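Local coordinates for protein ATP-dependent DNA helicase PIF1 (Candida albicans, PDB 7OTJ) that couples ATP hydrolysis to 5'-3' unwinding of DNA, probably resolving G-quadruplexes and so helping to maintain the nuclear and mitochondrial genomes, at residues S70-G75 with T96-T101; R102-D107 with R132-I137; Y237-E242 with K469-G474; V463-K468 with V478-A483. All blocks are in the same frame, centred on the assembly; numbering follows the deposited sequence.

Overall arrangement
The four contacts fall into two touching pairs, one in each RecA-like half of the helicase motor. Contacts 1 and 2, with centres about 11 Å apart, follow each other in series: helix 92-100 leads directly into strand 103-107 of the six-stranded parallel sheet. Contacts 3 and 4, about 10 Å apart, interlock instead, their segments alternating along the chain, and both touch one potassium ion beside the four-stranded parallel sheet. The pairs lie on opposite sides of the chain's centre, about 32 to 35 Å apart between contact centres. Contacts 1 and 3 each meet the bound DNA, while contact 4 reaches the tetrafluoroaluminate, an arrangement consistent with a link between a DNA-contacting loop and the nucleotide site.

Contact 1: S70-G75 with T96-T101; sequences SFAGFG and TRWRET. With nucleotides of chain C.
Phe71 and Trp98 meet edge-to-face where helix 68-72 packs against helix 92-100. CE2 of Phe71 lies over one face of the indole, toward its rim, and approaches Trp98 CH2 at 3.7 Å; the planes are 55° apart. Phe71 leaves its helix neither toward nor away from the second one; CG anti to the backbone N (chi1 160°) is followed by a ring whose far end closes on helix 92-100. That end meets Thr101 tip to tip, with OG1 in the ring plane at the edge, and Thr101 OG1 is itself held by Arg97 O. The indole is fixed by a second interaction: Trp98 NE1 donates to Ala72 O at 2.8 Å, in the plane of both the ring and the carbonyl, on a lone pair. This uses a carbonyl at the C-terminal end of helix 68-72, where Gly73 leaves helical geometry with positive phi. Arg97 runs past the phenyl ring, its CD 3.6 Å from Phe71 CD1. The chain then bends at chi3 (47°), and NH2 makes a weak hydrogen bond of 3.1 Å to Ser70 O. Ser70 OG turns to the DNA instead, donating to OP1 of DT6 of chain C at 2.9 Å. Around this pair, Phe71 rests on Ala51 and Thr53 of strand 50-54, whereas Trp98 packs on Ile88 of helix 81-90 and Leu127 of helix 114-128.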
# COMPACT_ATOMS: atom_id res chain seq x y z
N SER A 70 3.68 8.94 7.21
CA SER A 70 2.64 9.92 7.51
C SER A 70 2.32 9.95 9.00
O SER A 70 2.08 11.03 9.56
CB SER A 70 1.39 9.61 6.70
OG SER A 70 0.50 10.71 6.68
N PHE A 71 2.32 8.78 9.65
CA PHE A 71 2.04 8.74 11.08
C PHE A 71 3.08 9.50 11.88
O PHE A 71 2.75 10.17 12.87
CB PHE A 71 1.97 7.29 11.57
CG PHE A 71 2.15 7.16 13.07
CD1 PHE A 71 1.08 7.39 13.93
CD2 PHE A 71 3.38 6.82 13.61
CE1 PHE A 71 1.24 7.28 15.29
CE2 PHE A 71 3.54 6.71 14.99
CZ PHE A 71 2.47 6.94 15.82
N ALA A 72 4.34 9.42 11.46
CA ALA A 72 5.43 9.98 12.25
C ALA A 72 5.40 11.50 12.22
O ALA A 72 5.68 12.15 13.24
CB ALA A 72 6.77 9.46 11.74
N GLY A 73 5.07 12.10 11.08
CA GLY A 73 5.32 13.51 10.88
C GLY A 73 6.66 13.81 10.27
O GLY A 73 7.06 14.98 10.25
N PHE A 74 7.34 12.80 9.74
CA PHE A 74 8.71 12.93 9.25
C PHE A 74 8.80 13.72 7.97
O PHE A 74 9.85 14.29 7.66
CB PHE A 74 9.27 11.55 8.91
CG PHE A 74 9.86 10.83 10.05
CD1 PHE A 74 10.10 11.47 11.24
CD2 PHE A 74 10.20 9.50 9.92
CE1 PHE A 74 10.65 10.79 12.29
CE2 PHE A 74 10.76 8.82 10.95
CZ PHE A 74 10.99 9.46 12.14
N GLY A 75 7.73 13.71 7.18
CA GLY A 75 7.91 13.94 5.77
C GLY A 75 8.57 12.67 5.29
O GLY A 75 8.03 11.58 5.51
N THR A 96 1.01 15.45 19.27
CA THR A 96 0.01 14.91 20.18
C THR A 96 -0.20 13.42 19.92
O THR A 96 -0.27 12.62 20.87
CB THR A 96 -1.31 15.67 20.03
OG1 THR A 96 -1.12 17.04 20.41
CG2 THR A 96 -2.39 15.07 20.90
N ARG A 97 -0.24 13.02 18.65
CA ARG A 97 -0.46 11.62 18.30
C ARG A 97 0.67 10.74 18.81
O ARG A 97 0.44 9.61 19.25
CB ARG A 97 -0.62 11.50 16.78
CG ARG A 97 -0.94 10.10 16.31
CD ARG A 97 -1.18 10.10 14.82
NE ARG A 97 -0.14 10.84 14.13
CZ ARG A 97 -0.17 11.15 12.85
NH1 ARG A 97 -1.17 10.77 12.07
NH2 ARG A 97 0.84 11.86 12.33
N TRP A 98 1.91 11.25 18.76
CA TRP A 98 3.03 10.50 19.30
C TRP A 98 2.89 10.26 20.80
O TRP A 98 3.37 9.24 21.32
CB TRP A 98 4.35 11.23 19.01
CG TRP A 98 5.02 10.81 17.75
CD1 TRP A 98 5.17 11.57 16.62
CD2 TRP A 98 5.63 9.55 17.48
NE1 TRP A 98 5.85 10.85 15.66
CE2 TRP A 98 6.14 9.61 16.16
CE3 TRP A 98 5.80 8.38 18.22
CZ2 TRP A 98 6.81 8.54 15.57
CZ3 TRP A 98 6.46 7.32 17.63
CH2 TRP A 98 6.96 7.40 16.32
N ARG A 99 2.24 11.17 21.52
CA ARG A 99 2.11 11.00 22.97
C ARG A 99 0.88 10.19 23.35
O ARG A 99 0.90 9.48 24.36
CB ARG A 99 2.09 12.35 23.68
CG ARG A 99 3.44 13.04 23.72
CD ARG A 99 3.39 14.35 24.48
NE ARG A 99 2.38 15.25 23.94
CZ ARG A 99 1.24 15.56 24.55
NH1 ARG A 99 0.94 15.06 25.74
NH2 ARG A 99 0.38 16.39 23.96
N GLU A 100 -0.18 10.25 22.55
CA GLU A 100 -1.40 9.50 22.84
C GLU A 100 -1.38 8.07 22.31
O GLU A 100 -2.30 7.31 22.62
CB GLU A 100 -2.62 10.23 22.28
CG GLU A 100 -2.80 11.65 22.79
CD GLU A 100 -4.07 12.30 22.27
OE1 GLU A 100 -4.79 12.95 23.06
OE2 GLU A 100 -4.35 12.17 21.06
N THR A 101 -0.36 7.69 21.53
CA THR A 101 -0.32 6.35 20.95
C THR A 101 0.11 5.33 22.00
O THR A 101 1.10 5.52 22.70
CB THR A 101 0.64 6.31 19.75
OG1 THR A 101 0.09 7.05 18.65
CG2 THR A 101 0.88 4.88 19.30
P DT C 6 1.55 13.69 5.00
OP1 DT C 6 1.84 13.23 6.37
OP2 DT C 6 0.65 12.87 4.15
O5' DT C 6 0.95 15.17 5.08
P DT C 5 3.71 9.13 2.07
OP1 DT C 5 2.65 9.14 3.11
OP2 DT C 5 3.33 9.05 0.64
O5' DT C 5 4.62 10.42 2.34
C5' DT C 5 4.93 10.79 3.68
C4' DT C 5 4.75 12.29 3.89
O4' DT C 5 5.82 12.99 3.22
C3' DT C 5 3.45 12.87 3.36
O3' DT C 5 2.96 13.88 4.24
C2' DT C 5 3.85 13.45 2.00
C1' DT C 5 5.30 13.85 2.22
N1 DT C 5 6.15 13.70 1.01
C2 DT C 5 6.86 14.78 0.54
O2 DT C 5 6.83 15.88 1.06
N3 DT C 5 7.62 14.53 -0.57
C4 DT C 5 7.73 13.33 -1.25
O4 DT C 5 8.44 13.20 -2.24
C5 DT C 5 6.97 12.23 -0.70
C7 DT C 5 7.01 10.88 -1.35
C6 DT C 5 6.22 12.47 0.39

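Contact 2: R102-D107 with R132-I137. With PO4 (phosphate ion), chain P.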
# COMPACT_ATOMS: atom_id res chain seq x y z
N ARG A 102 -0.64 4.23 22.09
CA ARG A 102 -0.30 3.11 22.96
C ARG A 102 0.20 1.89 22.21
O ARG A 102 1.07 1.19 22.73
CB ARG A 102 -1.52 2.69 23.80
CG ARG A 102 -2.05 3.78 24.70
CD ARG A 102 -1.02 4.20 25.74
NE ARG A 102 -0.62 3.09 26.59
CZ ARG A 102 -1.30 2.69 27.66
NH1 ARG A 102 -2.40 3.31 28.05
NH2 ARG A 102 -0.86 1.64 28.35
N VAL A 103 -0.32 1.63 21.02
CA VAL A 103 0.11 0.51 20.19
C VAL A 103 0.43 1.04 18.81
O VAL A 103 -0.33 1.83 18.25
CB VAL A 103 -0.98 -0.59 20.11
CG1 VAL A 103 -0.51 -1.76 19.24
CG2 VAL A 103 -1.38 -1.05 21.49
N LEU A 104 1.54 0.58 18.24
CA LEU A 104 1.93 0.94 16.88
C LEU A 104 1.93 -0.33 16.05
O LEU A 104 2.76 -1.23 16.27
CB LEU A 104 3.29 1.62 16.84
CG LEU A 104 3.84 1.95 15.45
CD1 LEU A 104 2.85 2.76 14.63
CD2 LEU A 104 5.15 2.70 15.57
N ILE A 105 1.00 -0.41 15.11
CA ILE A 105 0.88 -1.52 14.17
C ILE A 105 1.57 -1.12 12.88
O ILE A 105 1.32 -0.03 12.35
CB ILE A 105 -0.59 -1.88 13.93
CG1 ILE A 105 -1.22 -2.45 15.21
CG2 ILE A 105 -0.72 -2.84 12.75
CD1 ILE A 105 -2.72 -2.64 15.13
N ILE A 106 2.43 -1.99 12.36
CA ILE A 106 3.11 -1.76 11.09
C ILE A 106 2.90 -3.00 10.23
O ILE A 106 3.55 -4.03 10.45
CB ILE A 106 4.61 -1.48 11.25
CG1 ILE A 106 4.84 -0.42 12.33
CG2 ILE A 106 5.20 -1.04 9.92
CD1 ILE A 106 6.31 -0.15 12.59
N ASP A 107 1.99 -2.91 9.26
CA ASP A 107 1.82 -4.00 8.31
C ASP A 107 2.84 -3.84 7.19
O ASP A 107 3.41 -2.77 6.97
CB ASP A 107 0.39 -4.03 7.76
CG ASP A 107 -0.03 -5.41 7.24
OD1 ASP A 107 0.84 -6.29 7.06
OD2 ASP A 107 -1.24 -5.62 7.00
N ARG A 132 11.72 3.37 27.76
CA ARG A 132 11.37 2.02 27.35
C ARG A 132 11.56 1.87 25.85
O ARG A 132 11.61 2.87 25.12
CB ARG A 132 9.93 1.69 27.73
CG ARG A 132 9.65 1.61 29.21
CD ARG A 132 10.21 0.34 29.83
NE ARG A 132 9.51 0.00 31.06
CZ ARG A 132 9.81 0.50 32.26
NH1 ARG A 132 10.80 1.35 32.42
NH2 ARG A 132 9.09 0.12 33.31
N PRO A 133 11.67 0.63 25.36
CA PRO A 133 11.65 0.41 23.91
C PRO A 133 10.46 1.09 23.26
O PRO A 133 9.33 1.00 23.74
CB PRO A 133 11.56 -1.11 23.80
CG PRO A 133 12.25 -1.60 25.03
CD PRO A 133 11.96 -0.60 26.10
N PHE A 134 10.74 1.84 22.19
CA PHE A 134 9.73 2.63 21.49
C PHE A 134 8.97 3.55 22.44
O PHE A 134 7.79 3.84 22.23
CB PHE A 134 8.78 1.73 20.69
CG PHE A 134 9.11 1.68 19.23
CD1 PHE A 134 10.04 0.77 18.75
CD2 PHE A 134 8.52 2.57 18.35
CE1 PHE A 134 10.36 0.74 17.40
CE2 PHE A 134 8.84 2.54 17.00
CZ PHE A 134 9.76 1.63 16.53
N GLY A 135 9.66 4.03 23.48
CA GLY A 135 9.03 4.95 24.42
C GLY A 135 7.78 4.40 25.06
O GLY A 135 6.84 5.16 25.31
N GLY A 136 7.73 3.09 25.29
CA GLY A 136 6.60 2.44 25.93
C GLY A 136 5.50 1.99 24.99
O GLY A 136 4.60 1.26 25.41
N ILE A 137 5.56 2.39 23.71
CA ILE A 137 4.55 1.99 22.74
C ILE A 137 4.67 0.50 22.47
O ILE A 137 5.78 -0.02 22.28
CB ILE A 137 4.67 2.81 21.45
CG1 ILE A 137 4.45 4.30 21.75
CG2 ILE A 137 3.71 2.29 20.40
CD1 ILE A 137 4.78 5.22 20.60
P PO4 P . 0.33 -1.38 26.55
O1 PO4 P . -0.01 -1.21 28.01
O2 PO4 P . 1.41 -2.42 26.41
O3 PO4 P . 0.82 -0.07 25.96
O4 PO4 P . -0.90 -1.83 25.80
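Leu104 meets Ile137 and Phe134 through apolar contacts, where the turn before strand 138-143 comes up to strand 103-107. Ile137 presents its CG2 branch, anti to the backbone N, to the start of the strand; this methyl lies 3.6 Å from Leu104 CB and 3.5 Å from Leu104 N, so that it touches both backbone and side chain. Further out, Leu104 has CG anti to its backbone N (chi1 176°), and its CD2 methyl comes to 4.0 Å from Phe134 CE2, the leucine crossing the phenyl side chain at a slant. Leu104 is thus touched by Ile137 near its root and by Phe134 at one of its end methyls. Polar interaction between the segments is slight: the CA of Ile137 makes a CH...O contact of 3.6 Å with Arg102 O, and no conventional hydrogen bond joins them. The turn is held from within, by the backbone bonds Gly135 N to Arg132 O, Gly136 N to Pro133 O and Ile137 N to Phe134 O, with positive phi at Phe134, Gly135 and Gly136. At the exposed end Arg102 NH2 makes a weak hydrogen bond of 3.4 Å to O3 of a phosphate ion, probably from the crystallisation liquor. Strand 103-107 runs between strands 50-54 and 138-143 of the parallel sheet; Leu104 also touches Ala51 and Thr53 of the former, and Val103 and Ile105 pack on helix 31-45.

Contact 3: Y237-E242 with K469-G474. With K (potassium ion), chain I; nucleotides of chain C.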
# COMPACT_ATOMS: atom_id res chain seq x y z
N TYR A 237 3.34 -5.12 -13.11
CA TYR A 237 4.64 -4.93 -13.74
C TYR A 237 5.65 -4.49 -12.69
O TYR A 237 5.29 -4.04 -11.60
CB TYR A 237 4.59 -3.90 -14.86
CG TYR A 237 3.61 -4.23 -15.96
CD1 TYR A 237 2.29 -3.81 -15.88
CD2 TYR A 237 4.01 -4.95 -17.08
CE1 TYR A 237 1.39 -4.11 -16.88
CE2 TYR A 237 3.12 -5.25 -18.08
CZ TYR A 237 1.81 -4.83 -17.98
OH TYR A 237 0.91 -5.13 -18.97
N ALA A 238 6.92 -4.63 -13.03
CA ALA A 238 7.98 -4.26 -12.10
C ALA A 238 8.21 -2.76 -12.07
O ALA A 238 8.52 -2.19 -11.02
CB ALA A 238 9.28 -4.98 -12.45
N THR A 239 8.07 -2.09 -13.21
CA THR A 239 8.42 -0.68 -13.33
C THR A 239 7.19 0.16 -13.62
O THR A 239 6.15 -0.32 -14.08
CB THR A 239 9.46 -0.47 -14.44
OG1 THR A 239 8.84 -0.75 -15.71
CG2 THR A 239 10.65 -1.38 -14.24
N ARG A 240 7.37 1.47 -13.46
CA ARG A 240 6.25 2.39 -13.66
C ARG A 240 6.04 2.67 -15.14
O ARG A 240 4.90 2.80 -15.58
CB ARG A 240 6.49 3.69 -12.90
CG ARG A 240 6.04 3.59 -11.45
CD ARG A 240 6.32 4.86 -10.68
NE ARG A 240 7.75 5.11 -10.56
CZ ARG A 240 8.28 6.16 -9.94
NH1 ARG A 240 7.51 7.05 -9.32
NH2 ARG A 240 9.59 6.33 -9.94
N TYR A 241 7.14 2.81 -15.90
CA TYR A 241 7.06 2.88 -17.35
C TYR A 241 6.07 1.87 -17.92
O TYR A 241 5.15 2.23 -18.66
CB TYR A 241 8.45 2.68 -17.96
CG TYR A 241 8.51 2.93 -19.45
CD1 TYR A 241 8.51 4.22 -19.97
CD2 TYR A 241 8.59 1.87 -20.35
CE1 TYR A 241 8.58 4.45 -21.34
CE2 TYR A 241 8.65 2.09 -21.72
CZ TYR A 241 8.64 3.38 -22.21
OH TYR A 241 8.71 3.60 -23.57
N GLU A 242 6.23 0.59 -17.56
CA GLU A 242 5.29 -0.44 -18.00
C GLU A 242 3.88 -0.12 -17.53
O GLU A 242 2.92 -0.20 -18.30
CB GLU A 242 5.72 -1.81 -17.49
CG GLU A 242 7.05 -2.30 -18.00
CD GLU A 242 7.62 -3.40 -17.12
OE1 GLU A 242 7.85 -3.14 -15.92
OE2 GLU A 242 7.83 -4.52 -17.63
N LYS A 469 10.66 -7.06 -16.40
CA LYS A 469 11.63 -6.14 -15.81
C LYS A 469 11.87 -6.39 -14.32
O LYS A 469 12.35 -5.49 -13.63
CB LYS A 469 11.19 -4.69 -16.03
CG LYS A 469 11.08 -4.25 -17.48
CD LYS A 469 12.41 -4.45 -18.21
CE LYS A 469 12.28 -4.17 -19.71
NZ LYS A 469 13.55 -4.43 -20.45
N ILE A 470 11.56 -7.59 -13.82
CA ILE A 470 11.77 -7.87 -12.40
C ILE A 470 13.24 -7.68 -12.07
O ILE A 470 14.13 -8.24 -12.72
CB ILE A 470 11.29 -9.29 -12.04
CG1 ILE A 470 9.87 -9.27 -11.48
CG2 ILE A 470 12.17 -9.89 -10.96
CD1 ILE A 470 8.85 -8.63 -12.37
N PHE A 471 13.52 -6.87 -11.04
CA PHE A 471 14.88 -6.50 -10.71
C PHE A 471 15.23 -6.72 -9.25
O PHE A 471 16.39 -6.52 -8.87
CB PHE A 471 15.12 -5.02 -11.06
CG PHE A 471 14.14 -4.08 -10.39
CD1 PHE A 471 14.40 -3.56 -9.13
CD2 PHE A 471 12.96 -3.73 -11.02
CE1 PHE A 471 13.50 -2.71 -8.51
CE2 PHE A 471 12.05 -2.87 -10.40
CZ PHE A 471 12.33 -2.37 -9.15
N GLU A 472 14.28 -7.16 -8.42
CA GLU A 472 14.44 -7.12 -6.97
C GLU A 472 14.06 -8.44 -6.34
O GLU A 472 13.16 -9.14 -6.82
CB GLU A 472 13.59 -5.99 -6.37
CG GLU A 472 13.74 -5.77 -4.87
CD GLU A 472 15.10 -5.22 -4.49
OE1 GLU A 472 16.03 -6.02 -4.28
OE2 GLU A 472 15.23 -3.98 -4.41
N ASN A 473 14.74 -8.76 -5.23
CA ASN A 473 14.41 -9.95 -4.46
C ASN A 473 12.96 -9.91 -4.01
O ASN A 473 12.43 -8.85 -3.66
CB ASN A 473 15.31 -10.06 -3.22
CG ASN A 473 16.77 -10.16 -3.57
OD1 ASN A 473 17.15 -10.83 -4.53
ND2 ASN A 473 17.61 -9.48 -2.79
N GLY A 474 12.33 -11.08 -3.98
CA GLY A 474 10.95 -11.22 -3.58
C GLY A 474 9.93 -10.60 -4.50
O GLY A 474 8.72 -10.76 -4.26
K K I . 8.09 -6.17 -15.31
OP3 DT C 1 15.27 1.33 -16.63
P DT C 1 14.27 0.26 -16.44
OP1 DT C 1 14.78 -1.00 -17.02
OP2 DT C 1 12.96 0.79 -16.89
O5' DT C 1 14.17 0.05 -14.86
C5' DT C 1 14.06 1.18 -14.01
C4' DT C 1 13.27 0.82 -12.77
O4' DT C 1 13.84 -0.37 -12.17
C3' DT C 1 13.29 1.86 -11.66
O3' DT C 1 12.14 1.69 -10.83
C2' DT C 1 14.57 1.49 -10.92
C1' DT C 1 14.50 -0.04 -10.96
N1 DT C 1 15.82 -0.72 -10.96
C2 DT C 1 16.57 -0.75 -9.80
O2 DT C 1 16.22 -0.24 -8.76
N3 DT C 1 17.77 -1.42 -9.92
C4 DT C 1 18.27 -2.04 -11.05
O4 DT C 1 19.36 -2.61 -11.06
C5 DT C 1 17.43 -1.97 -12.23
C7 DT C 1 17.87 -2.60 -13.51
C6 DT C 1 16.26 -1.32 -12.12
P DT C 2 10.80 2.53 -11.13
OP1 DT C 2 10.17 1.98 -12.35
OP2 DT C 2 11.19 3.96 -11.07
O5' DT C 2 9.84 2.19 -9.90
C5' DT C 2 9.20 0.92 -9.82
C4' DT C 2 9.20 0.40 -8.40
O4' DT C 2 10.53 -0.02 -8.04
C3' DT C 2 8.76 1.41 -7.35
O3' DT C 2 7.39 1.20 -7.05
C2' DT C 2 9.65 1.12 -6.13
C1' DT C 2 10.85 0.37 -6.72
N1 DT C 2 12.11 1.18 -6.75
C2 DT C 2 13.28 0.62 -6.29
O2 DT C 2 13.34 -0.51 -5.82
N3 DT C 2 14.38 1.43 -6.38
C4 DT C 2 14.44 2.71 -6.89
O4 DT C 2 15.48 3.35 -6.93
C5 DT C 2 13.18 3.23 -7.38
C7 DT C 2 13.12 4.61 -7.96
C6 DT C 2 12.09 2.45 -7.29
P DT C 3 6.40 2.45 -6.88
OP1 DT C 3 5.03 1.97 -7.17
OP2 DT C 3 6.97 3.58 -7.65
O5' DT C 3 6.52 2.81 -5.32
C5' DT C 3 6.16 1.83 -4.35
C4' DT C 3 6.69 2.19 -2.96
O4' DT C 3 8.13 2.19 -2.96
C3' DT C 3 6.29 3.56 -2.44
O3' DT C 3 5.04 3.48 -1.78
C2' DT C 3 7.42 3.89 -1.46
C1' DT C 3 8.62 3.16 -2.05
N1 DT C 3 9.57 4.04 -2.78
C2 DT C 3 10.64 4.57 -2.12
O2 DT C 3 10.85 4.38 -0.94
N3 DT C 3 11.46 5.35 -2.89
C4 DT C 3 11.32 5.63 -4.25
O4 DT C 3 12.10 6.35 -4.87
C5 DT C 3 10.17 5.03 -4.88
C7 DT C 3 9.90 5.26 -6.34
C6 DT C 3 9.36 4.27 -4.13
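Ala238, just after strand 234-237, directs its CB at the loop 469-474: the methyl lies 3.3 Å from Lys469 O and 3.7 Å from Ile470 CD1, while the Ala238 carbonyl oxygen sits at the edge of the Phe471 ring. Next, Thr239 brings CG2 to 3.8 Å from Lys469 CB and N-caps helix 240-253. Its OG1, between the backbone N and carbonyl carbon (chi1 67°), donates to Glu242 OE1 and weakly accepts from Glu242 N; with Thr239 N also donating to Glu242 OE1 at 2.9 Å, this is a capping box. Arg240 turns to the DNA, its N bonding OP1 and its NH2 bonding OP2 of DT2 of chain C. Glu242, its carboxylate steadied by Thr239, binds potassium through OE1 at 3.1 Å and OE2 at 2.9 Å, and OE2 also lies 3.3 Å from Lys469 CG. Asp466 O adds a further ligand to the ion. In the loop, Phe471 has C1' of DT1 of chain C over the centre of one face, and its CZ meets O4' of DT2 of chain C at 3.2 Å. Together the capped helix start and the aromatic loop form a single-stranded DNA-binding surface of this helicase's second RecA-like domain.

Contact 4: V463-K468 with V478-A483. With K (potassium ion), chain I; ALF (tetrafluoroaluminate ion), chain F.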
# COMPACT_ATOMS: atom_id res chain seq x y z
N VAL A 463 -5.55 -11.82 -12.72
CA VAL A 463 -4.37 -10.97 -12.81
C VAL A 463 -3.41 -11.56 -13.84
O VAL A 463 -3.19 -12.78 -13.87
CB VAL A 463 -3.70 -10.79 -11.43
CG1 VAL A 463 -3.49 -12.14 -10.75
CG2 VAL A 463 -2.39 -10.02 -11.54
N VAL A 464 -2.84 -10.70 -14.68
CA VAL A 464 -1.75 -11.08 -15.58
C VAL A 464 -0.47 -10.44 -15.06
O VAL A 464 -0.43 -9.22 -14.83
CB VAL A 464 -2.03 -10.70 -17.04
CG1 VAL A 464 -2.63 -9.32 -17.15
CG2 VAL A 464 -0.76 -10.78 -17.85
N VAL A 465 0.56 -11.25 -14.87
CA VAL A 465 1.84 -10.82 -14.31
C VAL A 465 2.88 -10.88 -15.42
O VAL A 465 3.09 -11.94 -16.03
CB VAL A 465 2.26 -11.68 -13.11
CG1 VAL A 465 3.66 -11.30 -12.65
CG2 VAL A 465 1.25 -11.54 -11.98
N ASP A 466 3.54 -9.76 -15.67
CA ASP A 466 4.60 -9.67 -16.67
C ASP A 466 5.92 -9.53 -15.92
O ASP A 466 6.20 -8.47 -15.34
CB ASP A 466 4.38 -8.50 -17.62
CG ASP A 466 5.43 -8.44 -18.72
OD1 ASP A 466 6.32 -9.31 -18.76
OD2 ASP A 466 5.37 -7.51 -19.56
N MET A 467 6.71 -10.60 -15.92
CA MET A 467 7.95 -10.65 -15.15
C MET A 467 9.14 -10.04 -15.89
O MET A 467 10.28 -10.24 -15.46
CB MET A 467 8.25 -12.09 -14.76
CG MET A 467 7.14 -12.69 -13.92
SD MET A 467 7.42 -14.39 -13.46
CE MET A 467 9.06 -14.29 -12.76
N LYS A 468 8.88 -9.26 -16.94
CA LYS A 468 9.93 -8.86 -17.88
C LYS A 468 11.03 -8.07 -17.18
O LYS A 468 12.22 -8.36 -17.35
CB LYS A 468 9.33 -8.05 -19.02
CG LYS A 468 10.24 -7.85 -20.24
CD LYS A 468 10.03 -8.97 -21.27
CE LYS A 468 10.75 -8.71 -22.59
NZ LYS A 468 10.33 -9.69 -23.65
N VAL A 478 6.07 -11.94 -4.61
CA VAL A 478 4.94 -11.05 -4.34
C VAL A 478 3.98 -11.03 -5.53
O VAL A 478 2.77 -11.19 -5.38
CB VAL A 478 5.42 -9.64 -3.98
CG1 VAL A 478 4.25 -8.68 -3.90
CG2 VAL A 478 6.16 -9.66 -2.67
N ALA A 479 4.53 -10.87 -6.74
CA ALA A 479 3.69 -10.77 -7.93
C ALA A 479 2.87 -12.03 -8.12
O ALA A 479 1.64 -11.97 -8.24
CB ALA A 479 4.56 -10.51 -9.16
N LEU A 480 3.52 -13.19 -8.15
CA LEU A 480 2.80 -14.42 -8.42
C LEU A 480 1.86 -14.80 -7.28
O LEU A 480 0.86 -15.49 -7.53
CB LEU A 480 3.79 -15.54 -8.71
CG LEU A 480 4.72 -15.24 -9.90
CD1 LEU A 480 5.73 -16.35 -10.15
CD2 LEU A 480 3.91 -14.95 -11.16
N SER A 481 2.12 -14.35 -6.05
CA SER A 481 1.29 -14.74 -4.91
C SER A 481 0.07 -13.86 -4.72
O SER A 481 -0.71 -14.11 -3.79
CB SER A 481 2.13 -14.77 -3.63
OG SER A 481 2.81 -13.54 -3.44
N ARG A 482 -0.11 -12.83 -5.55
CA ARG A 482 -1.33 -12.04 -5.51
C ARG A 482 -2.54 -12.82 -5.99
O ARG A 482 -3.67 -12.48 -5.62
CB ARG A 482 -1.19 -10.78 -6.36
CG ARG A 482 -0.03 -9.86 -5.99
CD ARG A 482 -0.08 -9.47 -4.54
NE ARG A 482 0.71 -10.35 -3.69
CZ ARG A 482 0.57 -10.43 -2.37
NH1 ARG A 482 -0.35 -9.72 -1.73
NH2 ARG A 482 1.35 -11.26 -1.69
N ALA A 483 -2.33 -13.86 -6.80
CA ALA A 483 -3.43 -14.56 -7.45
C ALA A 483 -4.16 -15.49 -6.49
O ALA A 483 -3.54 -16.17 -5.66
CB ALA A 483 -2.93 -15.36 -8.65
K K I . 8.09 -6.17 -15.31
AL ALF F . 0.23 -10.64 1.85
F1 ALF F . 0.20 -9.25 2.97
F2 ALF F . 0.25 -12.02 0.72
F3 ALF F . 1.41 -11.42 2.94
F4 ALF F . -1.00 -9.89 0.79
O HOH W 1 2.02 -9.29 0.92
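A beta-alpha-beta unit, strand 463-466, helix 475-481 and strand 489-492, gives this contact its frame: Val463 and Val465 of the first strand pack against helix 475-481 and the residues that follow it. Val465 CG1, anti to the backbone N (chi1 174°), reaches Ala479 CB at 3.7 Å and Leu480 CD2 at 4.0 Å, and the valine and leucine side chains cross at about a right angle. Two residues earlier, Val463 CG1 meets Ala483 CB at 3.9 Å; two residues later, Met467 SD lies 4.2 Å from Leu480 CD1. Val463, Val465 and Met467 thus form an apolar row facing segment 478-483. Arg482 starts toward the strand but leads away, its chain bent at chi2 and at chi3 (93°). Val478 O accepts from NE at 2.8 Å, in the guanidinium plane, and Ser481 OG accepts from NH2; these two bonds orient the group. Its NH1 donates to F4 of the tetrafluoroaluminate at 2.6 Å and its NH2 to F2 at 2.8 Å, with the aluminium in the guanidinium plane. Arg191, Lys31 and Gln147 also bond this ion. Tetrafluoroaluminate beside ADP mimics the phosphate in transfer, so the two-pronged grip is consistent with Arg482 stabilising the charge that develops there during ATP hydrolysis, from a segment seated on an apolar strand face.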